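Local coordinates for protein malate oxidoreductase (Thermotoga maritima, PDB 1VL6) that probably catalyses the NAD-dependent oxidative decarboxylation of malate to pyruvate, as a malic enzyme, at residues 173-184 and 352-362; 287-298 and 309-317. One frame throughout, in Å; residues are numbered along the deposited sequence.

Contact 1: residues 173-184 and 352-362; sequences VVVSAAFLNALK and AVEAIARSCEP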
# COMPACT_ATOMS: atom_id res chain seq x y z
N VAL A 173 0.96 29.07 15.24
CA VAL A 173 1.40 29.39 13.88
C VAL A 173 0.22 29.81 13.00
O VAL A 173 0.26 30.86 12.36
CB VAL A 173 2.15 28.23 13.24
CG1 VAL A 173 2.33 28.41 11.74
CG2 VAL A 173 3.49 28.10 13.89
N VAL A 174 -0.82 29.01 13.00
CA VAL A 174 -1.95 29.30 12.17
C VAL A 174 -2.70 30.54 12.64
O VAL A 174 -3.12 31.37 11.83
CB VAL A 174 -2.89 28.10 12.09
CG1 VAL A 174 -4.01 28.38 11.14
CG2 VAL A 174 -2.16 26.92 11.58
N VAL A 175 -2.87 30.72 13.94
CA VAL A 175 -3.56 31.92 14.45
C VAL A 175 -2.78 33.17 14.03
O VAL A 175 -3.35 34.14 13.59
CB VAL A 175 -3.66 31.86 15.95
CG1 VAL A 175 -4.08 33.21 16.54
CG2 VAL A 175 -4.63 30.74 16.41
N SER A 176 -1.45 33.10 14.12
CA SER A 176 -0.60 34.19 13.77
C SER A 176 -0.72 34.53 12.30
O SER A 176 -0.82 35.71 11.95
CB SER A 176 0.84 33.82 14.07
OG SER A 176 1.04 33.75 15.47
N ALA A 177 -0.71 33.55 11.41
CA ALA A 177 -0.85 33.88 9.99
C ALA A 177 -2.21 34.50 9.74
O ALA A 177 -2.32 35.47 9.02
CB ALA A 177 -0.68 32.67 9.13
N ALA A 178 -3.26 33.94 10.33
CA ALA A 178 -4.60 34.48 10.17
C ALA A 178 -4.61 35.92 10.66
O ALA A 178 -5.19 36.79 10.03
CB ALA A 178 -5.60 33.64 10.96
N PHE A 179 -3.97 36.15 11.80
CA PHE A 179 -3.95 37.48 12.41
C PHE A 179 -3.27 38.48 11.50
O PHE A 179 -3.80 39.55 11.24
CB PHE A 179 -3.23 37.47 13.72
CG PHE A 179 -2.90 38.83 14.25
CD1 PHE A 179 -3.85 39.58 14.91
CD2 PHE A 179 -1.64 39.35 14.13
CE1 PHE A 179 -3.54 40.80 15.44
CE2 PHE A 179 -1.34 40.59 14.66
CZ PHE A 179 -2.28 41.31 15.31
N LEU A 180 -2.11 38.11 10.99
CA LEU A 180 -1.39 39.01 10.05
C LEU A 180 -2.21 39.41 8.85
O LEU A 180 -2.21 40.58 8.46
CB LEU A 180 -0.08 38.40 9.58
CG LEU A 180 0.95 38.28 10.71
CD1 LEU A 180 2.14 37.47 10.26
CD2 LEU A 180 1.40 39.63 11.21
N ASN A 181 -2.90 38.46 8.25
CA ASN A 181 -3.72 38.75 7.08
C ASN A 181 -4.96 39.58 7.45
O ASN A 181 -5.32 40.54 6.77
CB ASN A 181 -4.05 37.47 6.35
CG ASN A 181 -2.90 37.00 5.45
OD1 ASN A 181 -1.89 37.69 5.25
ND2 ASN A 181 -3.05 35.82 4.91
N ALA A 182 -5.60 39.22 8.54
CA ALA A 182 -6.73 40.02 8.99
C ALA A 182 -6.30 41.49 9.24
O ALA A 182 -6.99 42.42 8.88
CB ALA A 182 -7.34 39.39 10.26
N LEU A 183 -5.14 41.64 9.88
CA LEU A 183 -4.59 42.95 10.19
C LEU A 183 -4.36 43.79 8.93
O LEU A 183 -4.70 44.95 8.89
CB LEU A 183 -3.27 42.80 10.99
CG LEU A 183 -2.63 44.10 11.43
CD1 LEU A 183 -3.55 44.75 12.51
CD2 LEU A 183 -1.21 43.95 11.94
N LYS A 184 -3.81 43.17 7.91
CA LYS A 184 -3.62 43.80 6.64
C LYS A 184 -4.94 44.33 6.12
O LYS A 184 -5.00 45.48 5.71
CB LYS A 184 -2.98 42.82 5.66
CG LYS A 184 -2.78 43.35 4.27
CD LYS A 184 -2.23 42.21 3.34
CE LYS A 184 -2.33 42.60 1.81
NZ LYS A 184 -2.03 41.45 0.85
N ALA A 352 7.05 29.47 8.91
CA ALA A 352 5.79 28.81 8.65
C ALA A 352 4.65 29.83 8.70
O ALA A 352 3.81 29.87 7.78
CB ALA A 352 5.57 27.73 9.65
N VAL A 353 4.65 30.68 9.72
CA VAL A 353 3.61 31.72 9.83
C VAL A 353 3.55 32.49 8.54
O VAL A 353 2.50 32.58 7.94
CB VAL A 353 3.88 32.68 10.97
CG1 VAL A 353 2.97 33.97 10.84
CG2 VAL A 353 3.67 31.98 12.28
N GLU A 354 4.68 32.99 8.09
CA GLU A 354 4.74 33.78 6.86
C GLU A 354 4.31 33.01 5.60
O GLU A 354 3.67 33.56 4.70
CB GLU A 354 6.15 34.35 6.64
CG GLU A 354 6.57 35.34 7.72
CD GLU A 354 5.89 36.68 7.58
OE1 GLU A 354 5.31 36.94 6.52
OE2 GLU A 354 6.00 37.51 8.52
N ALA A 355 4.69 31.75 5.55
CA ALA A 355 4.40 30.94 4.42
C ALA A 355 2.89 30.71 4.32
O ALA A 355 2.30 30.81 3.22
CB ALA A 355 5.17 29.66 4.55
N ILE A 356 2.25 30.44 5.46
CA ILE A 356 0.77 30.27 5.43
C ILE A 356 0.08 31.59 5.00
O ILE A 356 -0.78 31.61 4.13
CB ILE A 356 0.27 29.78 6.77
CG1 ILE A 356 0.72 28.33 6.98
CG2 ILE A 356 -1.22 29.88 6.85
CD1 ILE A 356 0.64 27.93 8.40
N ALA A 357 0.53 32.71 5.55
CA ALA A 357 -0.11 33.98 5.25
C ALA A 357 0.01 34.31 3.78
O ALA A 357 -0.90 34.85 3.19
CB ALA A 357 0.45 35.11 6.08
N ARG A 358 1.15 34.02 3.17
CA ARG A 358 1.36 34.46 1.80
C ARG A 358 0.72 33.41 0.89
O ARG A 358 0.70 33.56 -0.32
CB ARG A 358 2.84 34.72 1.47
CG ARG A 358 3.62 33.46 1.19
CD ARG A 358 5.13 33.65 0.95
NE ARG A 358 5.76 32.32 0.89
CZ ARG A 358 5.71 31.51 -0.18
NH1 ARG A 358 5.07 31.91 -1.28
NH2 ARG A 358 6.30 30.31 -0.15
N SER A 359 0.20 32.33 1.45
CA SER A 359 -0.30 31.28 0.58
C SER A 359 -1.70 31.61 0.05
O SER A 359 -2.35 30.76 -0.51
CB SER A 359 -0.18 29.91 1.27
OG SER A 359 1.19 29.46 1.25
N CYS A 360 -2.18 32.84 0.24
CA CYS A 360 -3.41 33.26 -0.40
C CYS A 360 -3.42 34.73 -0.52
O CYS A 360 -2.59 35.39 0.08
CB CYS A 360 -4.59 32.83 0.43
SG CYS A 360 -4.83 33.72 2.00
N GLU A 361 -4.35 35.26 -1.32
CA GLU A 361 -4.65 36.69 -1.33
C GLU A 361 -5.84 36.96 -0.35
O GLU A 361 -6.98 36.53 -0.54
CB GLU A 361 -4.90 37.16 -2.77
CG GLU A 361 -4.82 38.68 -2.97
CD GLU A 361 -3.51 39.29 -2.47
OE1 GLU A 361 -2.44 38.83 -2.95
OE2 GLU A 361 -3.56 40.21 -1.60
N PRO A 362 -5.53 37.57 0.78
CA PRO A 362 -6.52 37.65 1.83
C PRO A 362 -7.69 38.53 1.44
O PRO A 362 -7.52 39.54 0.79
CB PRO A 362 -5.74 38.15 3.05
CG PRO A 362 -4.52 38.77 2.55
CD PRO A 362 -4.26 38.18 1.19
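Val-353 is a knob in a hole formed by Val-173, Ser-176, Ala-177 and Leu-180. Its two methyls divide the work. CG1 of Val-353, anti to the backbone N (chi1 166°), meets Leu-180 CD1 at 3.6 Å. CG2 lies over the backbone of Val-173 and beside Ser-176 CB. The hydroxyl of Ser-176 is used within its own helix, on the carbonyl of Ala-172.

The other apolar contacts gather round Ala-177 and Ile-356. Ala-177 CB lies 3.6 Å from Ile-356 CG2 and 4.1 Å from Ala-357 CB. Further along Ile-356, CD1 reaches Val-173 CG1 at 3.8 Å, the two side chains crossing at about a right angle. The alanines let the helix axes approach to 8.2 Å, at an angle of 50°.

One hydrogen bond crosses the buried part. Asn-181 ND2 gives a nearly straight bond to Ala-357 O (2.9 Å, 176° at the hydrogen). The acceptor lies in the amide plane, and the N-H uses a lone pair of the carbonyl. ND2 also bonds Ile-367 O, so two carbonyls fix the turn of this amide. Pro-362 packs crosswise on the same side chain, its CB 3.8 Å from Asn-181 CB.

At the exposed end, an extended Lys-184 forms a salt bridge, NZ to Glu-361 OE2 at 3.1 Å, on the syn side of the carboxylate.

The contact joins helix 166-186 to helix 346-358 in the NAD-binding domain. Its chemistry implies a close apolar helix pair, with Asn-181 linking helix 346-358 and Pro-362 to helix 166-186.

Contact 2: residues 287-298 and 309-317; sequences KPVIFALANPVP and GAFIVATGR
The Phe-311 ring lies between Lys-287 on one face and Ile-312 CG1 on the opposite face. Lys-287 CE makes a CH-pi contact, 4.3 Å from the centroid of the Phe-311 ring. Val-289 CG2 stands at the ring edge. The Phe-291 ring meets Ala-314 CB obliquely, with Phe-291 CD1 nearest at 3.7 Å. The Arg-317 guanidinium takes Pro-296 O at its edge, near its plane. Arg-317 NH1 donates to Pro-296 O at 2.9 Å, tilted 31° from the carbonyl plane. The bend at chi3 (55°) turns the group back to this carbonyl, while Arg-317 CD packs on Pro-298 CG. NH2 makes a salt bridge with Asp-319. With an alanine in place of Arg-317, Pro-296 O and Asp-319 would probably lose the partner they share.

Between these ends, strands 289-292 and 312-315 pair in parallel. Ile-290 uses both backbone groups: N donates to Ile-312 O at 2.9 Å, and O accepts from Ala-314 N at 2.8 Å. Ala-292 N then bonds Ala-314 O, and Phe-311 N bonds Pro-288 O before the strands begin. Thr-315 OG1 accepts from Arg-317 N at 2.8 Å in an ST turn.

The strands belong to a beta-alpha-beta unit with helix 302-307. Strand 312-315 is outermost on this side of the sheet. The chemistry implies a backbone-bonded sheet edge, closed by an aromatic-lysine contact at one end and arginine bonds at the other.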
# COMPACT_ATOMS: atom_id res chain seq x y z
N LYS A 287 -14.29 48.09 12.64
CA LYS A 287 -13.85 46.93 11.89
C LYS A 287 -13.21 45.84 12.76
O LYS A 287 -12.13 45.36 12.49
CB LYS A 287 -12.95 47.36 10.74
CG LYS A 287 -13.76 48.01 9.57
CD LYS A 287 -12.87 48.37 8.35
CE LYS A 287 -13.61 48.27 6.99
NZ LYS A 287 -12.65 47.98 5.82
N PRO A 288 -13.91 45.45 13.82
CA PRO A 288 -13.42 44.46 14.74
C PRO A 288 -13.31 43.07 14.15
O PRO A 288 -14.13 42.67 13.29
CB PRO A 288 -14.47 44.46 15.82
CG PRO A 288 -15.71 44.89 15.14
CD PRO A 288 -15.24 45.94 14.22
N VAL A 289 -12.32 42.33 14.62
CA VAL A 289 -12.01 41.03 14.15
C VAL A 289 -12.17 40.07 15.29
O VAL A 289 -11.68 40.36 16.42
CB VAL A 289 -10.57 40.95 13.62
CG1 VAL A 289 -10.19 39.48 13.28
CG2 VAL A 289 -10.46 41.78 12.41
N ILE A 290 -12.86 38.96 15.01
CA ILE A 290 -13.28 37.97 16.00
C ILE A 290 -12.82 36.58 15.52
O ILE A 290 -13.38 36.05 14.52
CB ILE A 290 -14.82 37.93 16.11
CG1 ILE A 290 -15.40 39.29 16.47
CG2 ILE A 290 -15.31 36.84 17.10
CD1 ILE A 290 -15.08 39.76 17.78
N PHE A 291 -11.80 36.03 16.19
CA PHE A 291 -11.33 34.69 15.95
C PHE A 291 -11.96 33.94 17.13
O PHE A 291 -11.51 34.11 18.29
CB PHE A 291 -9.80 34.60 16.03
CG PHE A 291 -9.02 35.18 14.86
CD1 PHE A 291 -9.61 35.89 13.84
CD2 PHE A 291 -7.62 35.07 14.86
CE1 PHE A 291 -8.83 36.42 12.80
CE2 PHE A 291 -6.84 35.60 13.83
CZ PHE A 291 -7.45 36.26 12.80
N ALA A 292 -13.01 33.17 16.87
CA ALA A 292 -13.66 32.48 17.96
C ALA A 292 -13.43 31.02 17.75
O ALA A 292 -14.22 30.35 17.09
CB ALA A 292 -15.16 32.81 18.01
N LEU A 293 -12.35 30.53 18.34
CA LEU A 293 -11.81 29.21 18.03
C LEU A 293 -12.14 28.15 19.09
O LEU A 293 -11.69 27.02 19.01
CB LEU A 293 -10.29 29.31 17.83
CG LEU A 293 -9.82 30.49 16.97
CD1 LEU A 293 -8.36 30.55 16.82
CD2 LEU A 293 -10.46 30.43 15.64
N ALA A 294 -12.95 28.46 20.07
CA ALA A 294 -13.36 27.38 20.99
C ALA A 294 -13.89 26.19 20.20
O ALA A 294 -14.65 26.34 19.25
CB ALA A 294 -14.39 27.85 21.98
N ASN A 295 -13.51 25.00 20.63
CA ASN A 295 -13.91 23.78 19.98
C ASN A 295 -14.69 22.94 20.97
O ASN A 295 -14.20 22.65 22.06
CB ASN A 295 -12.63 23.11 19.42
CG ASN A 295 -12.56 21.59 19.64
OD1 ASN A 295 -13.53 20.88 19.44
ND2 ASN A 295 -11.37 21.10 20.00
N PRO A 296 -15.88 22.48 20.60
CA PRO A 296 -16.42 22.60 19.28
C PRO A 296 -17.40 23.75 19.05
O PRO A 296 -17.68 24.02 17.87
CB PRO A 296 -17.16 21.26 19.12
CG PRO A 296 -17.64 20.96 20.46
CD PRO A 296 -16.76 21.68 21.46
N VAL A 297 -17.94 24.38 20.10
CA VAL A 297 -18.80 25.54 19.92
C VAL A 297 -17.99 26.83 20.02
O VAL A 297 -17.28 27.02 21.01
CB VAL A 297 -19.80 25.65 20.99
CG1 VAL A 297 -20.77 26.78 20.66
CG2 VAL A 297 -20.51 24.32 21.18
N PRO A 298 -18.07 27.74 19.05
CA PRO A 298 -17.31 29.00 19.13
C PRO A 298 -17.78 29.91 20.25
O PRO A 298 -18.92 29.79 20.69
CB PRO A 298 -17.55 29.65 17.76
CG PRO A 298 -17.92 28.48 16.87
CD PRO A 298 -18.77 27.63 17.74
N GLY A 309 -21.91 43.29 13.76
CA GLY A 309 -20.97 44.25 13.25
C GLY A 309 -19.54 43.76 13.00
O GLY A 309 -18.67 44.54 12.60
N ALA A 310 -19.27 42.48 13.21
CA ALA A 310 -17.91 41.98 13.03
C ALA A 310 -17.44 42.20 11.60
O ALA A 310 -18.15 41.92 10.67
CB ALA A 310 -17.82 40.49 13.37
N PHE A 311 -16.22 42.69 11.43
CA PHE A 311 -15.65 42.86 10.06
C PHE A 311 -15.12 41.56 9.53
O PHE A 311 -15.22 41.32 8.36
CB PHE A 311 -14.50 43.86 10.10
CG PHE A 311 -13.72 43.96 8.84
CD1 PHE A 311 -14.33 44.26 7.65
CD2 PHE A 311 -12.32 43.85 8.88
CE1 PHE A 311 -13.59 44.38 6.47
CE2 PHE A 311 -11.57 44.00 7.75
CZ PHE A 311 -12.21 44.27 6.53
N ILE A 312 -14.51 40.74 10.39
CA ILE A 312 -13.97 39.40 9.99
C ILE A 312 -14.20 38.41 11.13
O ILE A 312 -13.95 38.72 12.33
CB ILE A 312 -12.47 39.45 9.72
CG1 ILE A 312 -12.19 40.15 8.41
CG2 ILE A 312 -11.88 38.03 9.68
CD1 ILE A 312 -10.71 40.58 8.25
N VAL A 313 -14.65 37.22 10.76
CA VAL A 313 -14.94 36.22 11.76
C VAL A 313 -14.23 34.93 11.34
O VAL A 313 -14.25 34.52 10.16
CB VAL A 313 -16.46 36.00 11.86
CG1 VAL A 313 -16.78 34.91 12.84
CG2 VAL A 313 -17.13 37.26 12.26
N ALA A 314 -13.60 34.30 12.31
CA ALA A 314 -12.92 33.05 12.06
C ALA A 314 -13.24 32.09 13.17
O ALA A 314 -13.46 32.50 14.30
CB ALA A 314 -11.40 33.28 11.97
N THR A 315 -13.27 30.79 12.85
CA THR A 315 -13.44 29.76 13.88
C THR A 315 -12.59 28.57 13.61
O THR A 315 -11.84 28.52 12.64
CB THR A 315 -14.86 29.25 14.03
OG1 THR A 315 -15.05 28.18 13.11
CG2 THR A 315 -15.86 30.30 13.71
N GLY A 316 -12.70 27.61 14.52
CA GLY A 316 -12.01 26.34 14.38
C GLY A 316 -12.75 25.32 13.55
O GLY A 316 -12.19 24.31 13.23
N ARG A 317 -13.98 25.61 13.13
CA ARG A 317 -14.76 24.66 12.35
C ARG A 317 -14.67 24.72 10.81
O ARG A 317 -14.37 25.76 10.25
CB ARG A 317 -16.21 24.80 12.74
CG ARG A 317 -16.43 24.84 14.21
CD ARG A 317 -17.83 25.40 14.51
NE ARG A 317 -18.80 24.60 13.77
CZ ARG A 317 -19.28 23.45 14.24
NH1 ARG A 317 -18.91 23.02 15.43
NH2 ARG A 317 -20.13 22.74 13.53

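Overall arrangement
Both contacts belong to the NAD-binding domain, with centres about 15 Å apart. Contact 1 is the more buried and is made mainly by side chains between two helices. Contact 2 is partly buried and rests on backbone bonds between neighbouring strands. Contact 1 has its salt bridge at one end; contact 2 has a charged side chain at each end. The two meet on one face of the sheet: Phe-291 packs on Ala-178 and Phe-179, and Leu-293 on Val-175. Helix 166-186 therefore packs on strand 289-292 with one side and on helix 346-358 with another. Along the chain, both strands of contact 2 fall between the two segments of contact 1. Ile-367 also bridges them, touching Phe-291 and bonding Asn-181.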